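Local coordinates for putative exported protein (Bordetella pertussis, PDB 2DVZ) that probably serves as a periplasmic solute receptor that captures glutamate, found bound in its cleft, for a carboxylate transport system, at residues A82-M87 / K296-W301; A88-P91 / D97-Y100; G31-I36 / V241-L246. All blocks are in the same frame, centred on the assembly; numbering follows the deposited sequence.

Contact 1. Residues A82-M87 / K296-W301; sequences ATVSTM and KEQYDW. With GLU (glutamic acid), chain G.
Val84 and Gln298 meet with their side chains at about a right angle, joining the first turn of helix 84-93 to helix 288-307. Gln298 can be followed outward. Its CB lies 4.2 Å from Val84 CG1, and its CG passes Val84 CG2 at 4.1 Å. With the chain bent at chi2 (-65°), the amide continues past the valine and its OE1 comes to 3.9 Å from Val84 CG1. The aliphatic part and the amide oxygen thus both rest on the valine methyls. At the other end of this turn, the carbonyl O of Met87, a selenomethionine, sits at the edge of the ring of Tyr299, the residue after Gln298, and in its plane, 3.4 Å from Tyr299 CD1. The other side of the turn faces the bound glutamate. There OXT of the ligand takes two bonds from a single residue, one from Ser85 OG at 2.8 Å and one from Ser85 N at 3.2 Å. As Ser85 lies in the first turn of helix 84-93, the partial positive charge expected there would probably help hold this carboxylate. Thr83 at the N-cap position shares a hydrogen bond with Thr86, OG1 to OG1, at 2.7 Å. Strand 241-248 lies against both helices, with Val84 touching Val241 and Gln298 touching Trp242, while Met87 packs on Ile295 of helix 288-307.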
loop_
_atom_site.group_PDB
_atom_site.type_symbol
_atom_site.label_atom_id
_atom_site.label_comp_id
_atom_site.label_asym_id
_atom_site.label_seq_id
_atom_site.Cartn_x
_atom_site.Cartn_y
_atom_site.Cartn_z
ATOM N N ALA A 82 0.938 -8.964 -1.666
ATOM C CA ALA A 82 1.788 -8.470 -0.579
ATOM C C ALA A 82 1.664 -6.970 -0.539
ATOM O O ALA A 82 1.606 -6.314 -1.595
ATOM C CB ALA A 82 3.253 -8.866 -0.772
ATOM N N THR A 83 1.615 -6.435 0.681
ATOM C CA THR A 83 1.520 -5.006 0.918
ATOM C C THR A 83 2.415 -4.765 2.098
ATOM O O THR A 83 2.735 -5.711 2.830
ATOM C CB THR A 83 0.098 -4.575 1.317
ATOM O OG1 THR A 83 -0.225 -5.164 2.575
ATOM C CG2 THR A 83 -0.945 -4.976 0.264
ATOM N N VAL A 84 2.828 -3.513 2.304
ATOM C CA VAL A 84 3.662 -3.196 3.451
ATOM C C VAL A 84 2.886 -3.374 4.771
ATOM O O VAL A 84 3.481 -3.674 5.803
ATOM C CB VAL A 84 4.388 -1.796 3.321
ATOM C CG1 VAL A 84 5.224 -1.521 4.557
ATOM C CG2 VAL A 84 5.305 -1.766 2.098
ATOM N N SER A 85 1.571 -3.179 4.744
ATOM C CA SER A 85 0.745 -3.414 5.917
ATOM C C SER A 85 0.873 -4.881 6.338
ATOM O O SER A 85 1.137 -5.189 7.495
ATOM C CB SER A 85 -0.726 -3.067 5.641
ATOM O OG SER A 85 -0.896 -1.656 5.527
ATOM N N THR A 86 0.724 -5.774 5.372
ATOM C CA THR A 86 0.646 -7.216 5.677
ATOM C C THR A 86 2.018 -7.872 5.885
ATOM O O THR A 86 2.139 -8.825 6.645
ATOM C CB THR A 86 -0.225 -7.981 4.642
ATOM O OG1 THR A 86 0.257 -7.722 3.317
ATOM C CG2 THR A 86 -1.701 -7.546 4.743
HETATM N N MSE A 87 3.043 -7.316 5.258
HETATM C CA MSE A 87 4.378 -7.898 5.302
HETATM C C MSE A 87 5.231 -7.394 6.466
HETATM O O MSE A 87 6.132 -8.083 6.928
HETATM C CB MSE A 87 5.115 -7.691 3.956
HETATM C CG MSE A 87 4.510 -8.435 2.750
HETATM SE SE MSE A 87 4.593 -10.399 2.969
HETATM C CE MSE A 87 2.796 -10.719 3.750
ATOM N N LYS A 296 11.816 -8.128 3.825
ATOM C CA LYS A 296 12.652 -8.131 5.039
ATOM C C LYS A 296 13.082 -6.713 5.434
ATOM O O LYS A 296 13.023 -6.333 6.615
ATOM C CB LYS A 296 13.883 -8.999 4.793
ATOM C CG LYS A 296 14.860 -9.103 5.943
ATOM C CD LYS A 296 14.245 -9.918 7.108
ATOM C CE LYS A 296 15.178 -10.018 8.341
ATOM N NZ LYS A 296 16.611 -9.753 7.958
ATOM N N GLU A 297 13.499 -5.923 4.450
ATOM C CA GLU A 297 13.768 -4.498 4.695
ATOM C C GLU A 297 12.592 -3.800 5.341
ATOM O O GLU A 297 12.762 -3.171 6.366
ATOM C CB GLU A 297 14.165 -3.774 3.424
ATOM C CG GLU A 297 15.581 -4.072 3.047
ATOM C CD GLU A 297 15.908 -3.711 1.599
ATOM O OE1 GLU A 297 14.983 -3.380 0.792
ATOM O OE2 GLU A 297 17.126 -3.768 1.286
ATOM N N GLN A 298 11.401 -3.921 4.770
ATOM C CA GLN A 298 10.268 -3.220 5.344
ATOM C C GLN A 298 9.941 -3.768 6.737
ATOM O O GLN A 298 9.676 -3.013 7.635
ATOM C CB GLN A 298 9.035 -3.266 4.428
ATOM C CG GLN A 298 9.190 -2.524 3.097
ATOM C CD GLN A 298 9.365 -1.003 3.222
ATOM O OE1 GLN A 298 8.895 -0.369 4.163
ATOM N NE2 GLN A 298 10.002 -0.424 2.242
ATOM N N TYR A 299 9.933 -5.087 6.880
ATOM C CA TYR A 299 9.703 -5.745 8.151
ATOM C C TYR A 299 10.629 -5.217 9.226
ATOM O O TYR A 299 10.181 -4.848 10.302
ATOM C CB TYR A 299 9.912 -7.246 7.985
ATOM C CG TYR A 299 9.658 -8.068 9.226
ATOM C CD1 TYR A 299 8.430 -8.691 9.425
ATOM C CD2 TYR A 299 10.659 -8.239 10.188
ATOM C CE1 TYR A 299 8.181 -9.466 10.571
ATOM C CE2 TYR A 299 10.427 -9.015 11.351
ATOM C CZ TYR A 299 9.187 -9.625 11.519
ATOM O OH TYR A 299 8.955 -10.381 12.637
ATOM N N ASP A 300 11.920 -5.176 8.946
ATOM C CA ASP A 300 12.884 -4.706 9.928
ATOM C C ASP A 300 12.672 -3.260 10.268
ATOM O O ASP A 300 12.759 -2.882 11.437
ATOM C CB ASP A 300 14.324 -4.956 9.459
ATOM C CG ASP A 300 14.685 -6.439 9.482
ATOM O OD1 ASP A 300 13.924 -7.240 10.098
ATOM O OD2 ASP A 300 15.727 -6.801 8.894
ATOM N N TRP A 301 12.393 -2.451 9.249
ATOM C CA TRP A 301 12.138 -1.045 9.474
ATOM C C TRP A 301 10.889 -0.825 10.392
ATOM O O TRP A 301 10.956 -0.032 11.319
ATOM C CB TRP A 301 12.038 -0.324 8.136
ATOM C CG TRP A 301 11.353 0.981 8.217
ATOM C CD1 TRP A 301 11.923 2.199 8.526
ATOM C CD2 TRP A 301 9.962 1.234 7.987
ATOM N NE1 TRP A 301 10.968 3.180 8.506
ATOM C CE2 TRP A 301 9.757 2.626 8.171
ATOM C CE3 TRP A 301 8.867 0.422 7.646
ATOM C CZ2 TRP A 301 8.481 3.231 8.036
ATOM C CZ3 TRP A 301 7.596 1.019 7.516
ATOM C CH2 TRP A 301 7.421 2.411 7.711
HETATM N N GLU G . -2.570 0.449 3.331
HETATM C CA GLU G . -2.404 -0.624 2.332
HETATM C C GLU G . -0.944 -0.848 1.973
HETATM O O GLU G . -0.470 -0.665 0.847
HETATM C CB GLU G . -3.299 -0.382 1.120
HETATM C CG GLU G . -4.721 0.048 1.525
HETATM C CD GLU G . -5.787 -0.365 0.554
HETATM O OE1 GLU G . -5.419 -1.020 -0.444
HETATM O OE2 GLU G . -7.010 -0.063 0.793
HETATM O OXT GLU G . -0.190 -1.295 2.852
#

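Contact 2. Residues A88-P91 / D97-Y100; sequences AVNP and DLPY
Leu98 holds CG anti to its backbone N (chi1 -165°), which extends its two methyls to Asn90 and Pro91, and the chi1 of Tyr100 (68°) sends its phenol towards the same helical turn. This is the proline kink of helix 84-93, braced by the loop that follows the helix and turns back along it. Leu98 CD2 bridges two groups: it lies 3.7 Å from Pro91 CD, and it stands 3.5 Å above the plane of the Tyr100 ring, over one face and offset to the rim. Pro91 has no N-H to offer the preceding turn. In that turn the Tyr100 hydroxyl donates a hydrogen bond to the carbonyl O of Thr86, so the loop is tied to the helix by a polar bond as well as by packing. The amide of Asn90 has a polar partner beyond the loop, its ND2 being bonded to the carbonyl O of Ala60. Helix 63-71 flanks the loop through Ala66 and Ser67, which touch Tyr100. Further along, helix 84-93 carries Cys93, disulfide-linked to Cys152. Where Asn90 and Leu98 cross at about a right angle, Asn90 OD1 comes within 3.5 Å of Leu98 CD1.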
loop_
_atom_site.group_PDB
_atom_site.type_symbol
_atom_site.label_atom_id
_atom_site.label_comp_id
_atom_site.label_asym_id
_atom_site.label_seq_id
_atom_site.Cartn_x
_atom_site.Cartn_y
_atom_site.Cartn_z
ATOM N N ALA A 88 4.921 -6.204 6.953
ATOM C CA ALA A 88 5.830 -5.477 7.842
ATOM C C ALA A 88 5.157 -4.855 9.070
ATOM O O ALA A 88 5.606 -5.061 10.197
ATOM C CB ALA A 88 6.570 -4.380 7.034
ATOM N N VAL A 89 4.100 -4.070 8.852
ATOM C CA VAL A 89 3.540 -3.261 9.939
ATOM C C VAL A 89 2.619 -4.083 10.836
ATOM O O VAL A 89 2.683 -3.960 12.053
ATOM C CB VAL A 89 2.826 -1.954 9.437
ATOM C CG1 VAL A 89 2.504 -1.015 10.616
ATOM C CG2 VAL A 89 3.658 -1.232 8.406
ATOM N N ASN A 90 1.753 -4.896 10.250
ATOM C CA ASN A 90 0.906 -5.777 11.065
ATOM C C ASN A 90 1.641 -6.693 12.039
ATOM O O ASN A 90 1.241 -6.801 13.198
ATOM C CB ASN A 90 -0.051 -6.589 10.207
ATOM C CG ASN A 90 -1.482 -6.285 10.526
ATOM O OD1 ASN A 90 -1.930 -6.499 11.650
ATOM N ND2 ASN A 90 -2.215 -5.784 9.552
ATOM N N PRO A 91 2.674 -7.412 11.546
ATOM C CA PRO A 91 3.655 -8.096 12.366
ATOM C C PRO A 91 4.188 -7.250 13.516
ATOM O O PRO A 91 4.267 -7.753 14.625
ATOM C CB PRO A 91 4.763 -8.410 11.352
ATOM C CG PRO A 91 4.027 -8.664 10.119
ATOM C CD PRO A 91 2.903 -7.692 10.108
ATOM N N ASP A 97 0.111 -12.043 18.688
ATOM C CA ASP A 97 -1.123 -12.686 18.308
ATOM C C ASP A 97 -1.492 -12.563 16.834
ATOM O O ASP A 97 -2.624 -12.886 16.465
ATOM C CB ASP A 97 -2.274 -12.192 19.187
ATOM C CG ASP A 97 -2.547 -10.723 19.009
ATOM O OD1 ASP A 97 -2.167 -9.926 19.904
ATOM O OD2 ASP A 97 -3.128 -10.356 17.961
ATOM N N LEU A 98 -0.585 -12.091 15.987
ATOM C CA LEU A 98 -0.865 -12.143 14.546
ATOM C C LEU A 98 -0.802 -13.628 14.106
ATOM O O LEU A 98 0.167 -14.315 14.436
ATOM C CB LEU A 98 0.124 -11.267 13.760
ATOM C CG LEU A 98 -0.245 -10.931 12.309
ATOM C CD1 LEU A 98 -1.305 -9.851 12.260
ATOM C CD2 LEU A 98 0.989 -10.496 11.556
ATOM N N PRO A 99 -1.842 -14.132 13.403
ATOM C CA PRO A 99 -1.937 -15.529 12.948
ATOM C C PRO A 99 -1.083 -15.958 11.728
ATOM O O PRO A 99 -1.336 -17.035 11.155
ATOM C CB PRO A 99 -3.415 -15.682 12.590
ATOM C CG PRO A 99 -4.068 -14.426 13.080
ATOM C CD PRO A 99 -3.046 -13.379 13.044
ATOM N N TYR A 100 -0.101 -15.151 11.323
ATOM C CA TYR A 100 0.789 -15.540 10.238
ATOM C C TYR A 100 2.149 -14.902 10.476
ATOM O O TYR A 100 2.240 -13.925 11.171
ATOM C CB TYR A 100 0.206 -15.154 8.861
ATOM C CG TYR A 100 0.131 -13.655 8.607
ATOM C CD1 TYR A 100 1.206 -12.980 8.049
ATOM C CD2 TYR A 100 -1.009 -12.926 8.940
ATOM C CE1 TYR A 100 1.157 -11.598 7.809
ATOM C CE2 TYR A 100 -1.078 -11.556 8.711
ATOM C CZ TYR A 100 0.010 -10.894 8.153
ATOM O OH TYR A 100 -0.031 -9.551 7.940
#

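Contact 3. Residues G31-I36 / V241-L246; sequences GSTDII and VWYGLL. With GLU (glutamic acid), chain G.
The glutamate site of this type 2 periplasmic binding protein fold is lined here by the start of helix 32-48 and the Tyr243 ring, which reaches from strand 241-248 to the helix. Tyr243 has CG beside its backbone N (chi1 -62°), and the ring extends across Ile36 and Thr33 to the ligand. Ile36 CD1 approaches the ring obliquely and tightly, 3.3 Å from Tyr243 CD2. On the opposite, CD1/CE1 half of the ring, Thr33 OG1 lies 3.3 Å from Tyr243 CE1, and at the phenol end Ser32 CB is 3.5 Å from Tyr243 OH. Tyr243 OH gives a weak hydrogen bond of 2.6 Å to O of the ligand's alpha-carboxylate. Thr33 grips the other end of the ligand: its OG1 donates to OE1 at 2.6 Å, and its backbone N donates to the same oxygen at 3.2 Å with an N-H...O angle of 151°. Since this N-H belongs to the first turn of the helix, the partial positive charge expected there would probably help hold the side-chain carboxylate. Gly31, at the N-cap position, lets OE2 come within 3.6 Å of its CA. Ser32 turns its hydroxyl to Ser199 OG, leaving CB to meet the tyrosine. The short helix and strand segments are inclined at 54° to each other. Strand 241-248 runs antiparallel between strands 78-82 and 106-121, bonded through Gly244 to Ala82 and through Tyr243 to Ala113, while Trp242 packs on helix 288-307.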
loop_
_atom_site.group_PDB
_atom_site.type_symbol
_atom_site.label_atom_id
_atom_site.label_comp_id
_atom_site.label_asym_id
_atom_site.label_seq_id
_atom_site.Cartn_x
_atom_site.Cartn_y
_atom_site.Cartn_z
ATOM N N GLY A 31 -9.056 0.560 -3.038
ATOM C CA GLY A 31 -7.787 1.069 -2.505
ATOM C C GLY A 31 -6.717 0.796 -3.548
ATOM O O GLY A 31 -7.025 0.276 -4.624
ATOM N N SER A 32 -5.465 1.132 -3.247
ATOM C CA SER A 32 -4.390 0.921 -4.194
ATOM C C SER A 32 -4.094 -0.577 -4.426
ATOM O O SER A 32 -3.774 -0.970 -5.551
ATOM C CB SER A 32 -3.108 1.658 -3.729
ATOM O OG SER A 32 -3.364 3.046 -3.530
ATOM N N THR A 33 -4.147 -1.397 -3.368
ATOM C CA THR A 33 -3.976 -2.833 -3.505
ATOM C C THR A 33 -4.945 -3.401 -4.523
ATOM O O THR A 33 -4.527 -4.028 -5.477
ATOM C CB THR A 33 -4.191 -3.580 -2.152
ATOM O OG1 THR A 33 -3.640 -2.798 -1.081
ATOM C CG2 THR A 33 -3.558 -4.950 -2.201
ATOM N N ASP A 34 -6.231 -3.155 -4.319
ATOM C CA ASP A 34 -7.272 -3.494 -5.295
ATOM C C ASP A 34 -7.025 -2.914 -6.712
ATOM O O ASP A 34 -7.155 -3.624 -7.717
ATOM C CB ASP A 34 -8.614 -3.004 -4.773
ATOM C CG ASP A 34 -9.803 -3.579 -5.548
ATOM O OD1 ASP A 34 -9.916 -4.835 -5.643
ATOM O OD2 ASP A 34 -10.647 -2.768 -6.011
ATOM N N ILE A 35 -6.660 -1.633 -6.792
ATOM C CA ILE A 35 -6.377 -1.034 -8.088
ATOM C C ILE A 35 -5.269 -1.716 -8.888
ATOM O O ILE A 35 -5.466 -2.049 -10.073
ATOM C CB ILE A 35 -6.074 0.499 -8.004
ATOM C CG1 ILE A 35 -7.354 1.244 -7.598
ATOM C CG2 ILE A 35 -5.553 1.013 -9.404
ATOM C CD1 ILE A 35 -7.127 2.611 -7.003
ATOM N N ILE A 36 -4.116 -1.881 -8.253
ATOM C CA ILE A 36 -2.966 -2.491 -8.876
ATOM C C ILE A 36 -3.165 -4.021 -9.129
ATOM O O ILE A 36 -2.806 -4.530 -10.216
ATOM C CB ILE A 36 -1.695 -2.261 -8.007
ATOM C CG1 ILE A 36 -1.258 -0.786 -8.064
ATOM C CG2 ILE A 36 -0.548 -3.128 -8.521
ATOM C CD1 ILE A 36 -0.511 -0.242 -6.840
ATOM N N VAL A 241 5.962 2.656 -0.673
ATOM C CA VAL A 241 5.556 1.269 -0.450
ATOM C C VAL A 241 5.688 0.474 -1.777
ATOM O O VAL A 241 6.386 0.917 -2.723
ATOM C CB VAL A 241 4.124 1.198 0.178
ATOM C CG1 VAL A 241 4.105 1.905 1.506
ATOM C CG2 VAL A 241 3.020 1.730 -0.771
ATOM N N TRP A 242 5.042 -0.688 -1.836
ATOM C CA TRP A 242 5.062 -1.558 -3.005
ATOM C C TRP A 242 3.929 -2.568 -2.901
ATOM O O TRP A 242 3.332 -2.741 -1.823
ATOM C CB TRP A 242 6.425 -2.274 -3.250
ATOM C CG TRP A 242 7.187 -2.841 -2.018
ATOM C CD1 TRP A 242 8.438 -2.497 -1.641
ATOM C CD2 TRP A 242 6.737 -3.835 -1.062
ATOM N NE1 TRP A 242 8.814 -3.201 -0.528
ATOM C CE2 TRP A 242 7.801 -4.048 -0.157
ATOM C CE3 TRP A 242 5.546 -4.576 -0.898
ATOM C CZ2 TRP A 242 7.708 -4.935 0.957
ATOM C CZ3 TRP A 242 5.439 -5.474 0.229
ATOM C CH2 TRP A 242 6.533 -5.638 1.131
ATOM N N TYR A 243 3.623 -3.177 -4.044
ATOM C CA TYR A 243 2.618 -4.222 -4.177
ATOM C C TYR A 243 3.199 -5.399 -4.950
ATOM O O TYR A 243 3.814 -5.211 -5.979
ATOM C CB TYR A 243 1.353 -3.666 -4.881
ATOM C CG TYR A 243 0.773 -2.571 -4.030
ATOM C CD1 TYR A 243 -0.140 -2.879 -3.001
ATOM C CD2 TYR A 243 1.200 -1.234 -4.184
ATOM C CE1 TYR A 243 -0.635 -1.880 -2.161
ATOM C CE2 TYR A 243 0.687 -0.220 -3.369
ATOM C CZ TYR A 243 -0.211 -0.546 -2.350
ATOM O OH TYR A 243 -0.696 0.448 -1.526
ATOM N N GLY A 244 2.993 -6.613 -4.455
ATOM C CA GLY A 244 3.531 -7.780 -5.130
ATOM C C GLY A 244 2.693 -9.031 -4.970
ATOM O O GLY A 244 1.611 -9.006 -4.376
ATOM N N LEU A 245 3.217 -10.139 -5.491
ATOM C CA LEU A 245 2.467 -11.360 -5.576
ATOM C C LEU A 245 3.103 -12.408 -4.660
ATOM O O LEU A 245 4.305 -12.566 -4.636
ATOM C CB LEU A 245 2.368 -11.825 -7.034
ATOM C CG LEU A 245 1.372 -12.960 -7.335
ATOM C CD1 LEU A 245 -0.135 -12.645 -7.022
ATOM C CD2 LEU A 245 1.526 -13.352 -8.761
ATOM N N LEU A 246 2.256 -13.100 -3.906
ATOM C CA LEU A 246 2.678 -14.092 -2.914
ATOM C C LEU A 246 1.959 -15.380 -3.193
ATOM O O LEU A 246 0.780 -15.390 -3.595
ATOM C CB LEU A 246 2.277 -13.634 -1.503
ATOM C CG LEU A 246 2.909 -12.327 -0.982
ATOM C CD1 LEU A 246 2.276 -11.917 0.368
ATOM C CD2 LEU A 246 4.502 -12.362 -0.921
HETATM N N GLU G . -2.570 0.449 3.331
HETATM C CA GLU G . -2.404 -0.624 2.332
HETATM C C GLU G . -0.944 -0.848 1.973
HETATM O O GLU G . -0.470 -0.665 0.847
HETATM C CB GLU G . -3.299 -0.382 1.120
HETATM C CG GLU G . -4.721 0.048 1.525
HETATM C CD GLU G . -5.787 -0.365 0.554
HETATM O OE1 GLU G . -5.419 -1.020 -0.444
HETATM O OE2 GLU G . -7.010 -0.063 0.793
HETATM O OXT GLU G . -0.190 -1.295 2.852
#

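How the contacts relate
From the N terminus, the chain lays down 31-36, then 82-87 and 88-91, and turns back at 97-100 to close the short loop of contact 2. About 140 residues later, 241-246 closes contact 3, and 296-301 then closes contact 1. Contact 2 is therefore enclosed by both long loops, whereas contacts 1 and 3 cross. Contacts 1 and 2 use successive turns of helix 84-93, probably hydrogen-bonded from Asn90 N to Ser85 O. Contacts 1 and 3 are joined by the pairing of strand 78-82 with strand 241-248 and divide the glutamate's two alpha-carboxylate oxygens. Contact 3 ties helix 32-48 to strand 241-248, contact 1 helix 84-93 to helix 288-307, and contact 2 fastens the following loop onto helix 84-93.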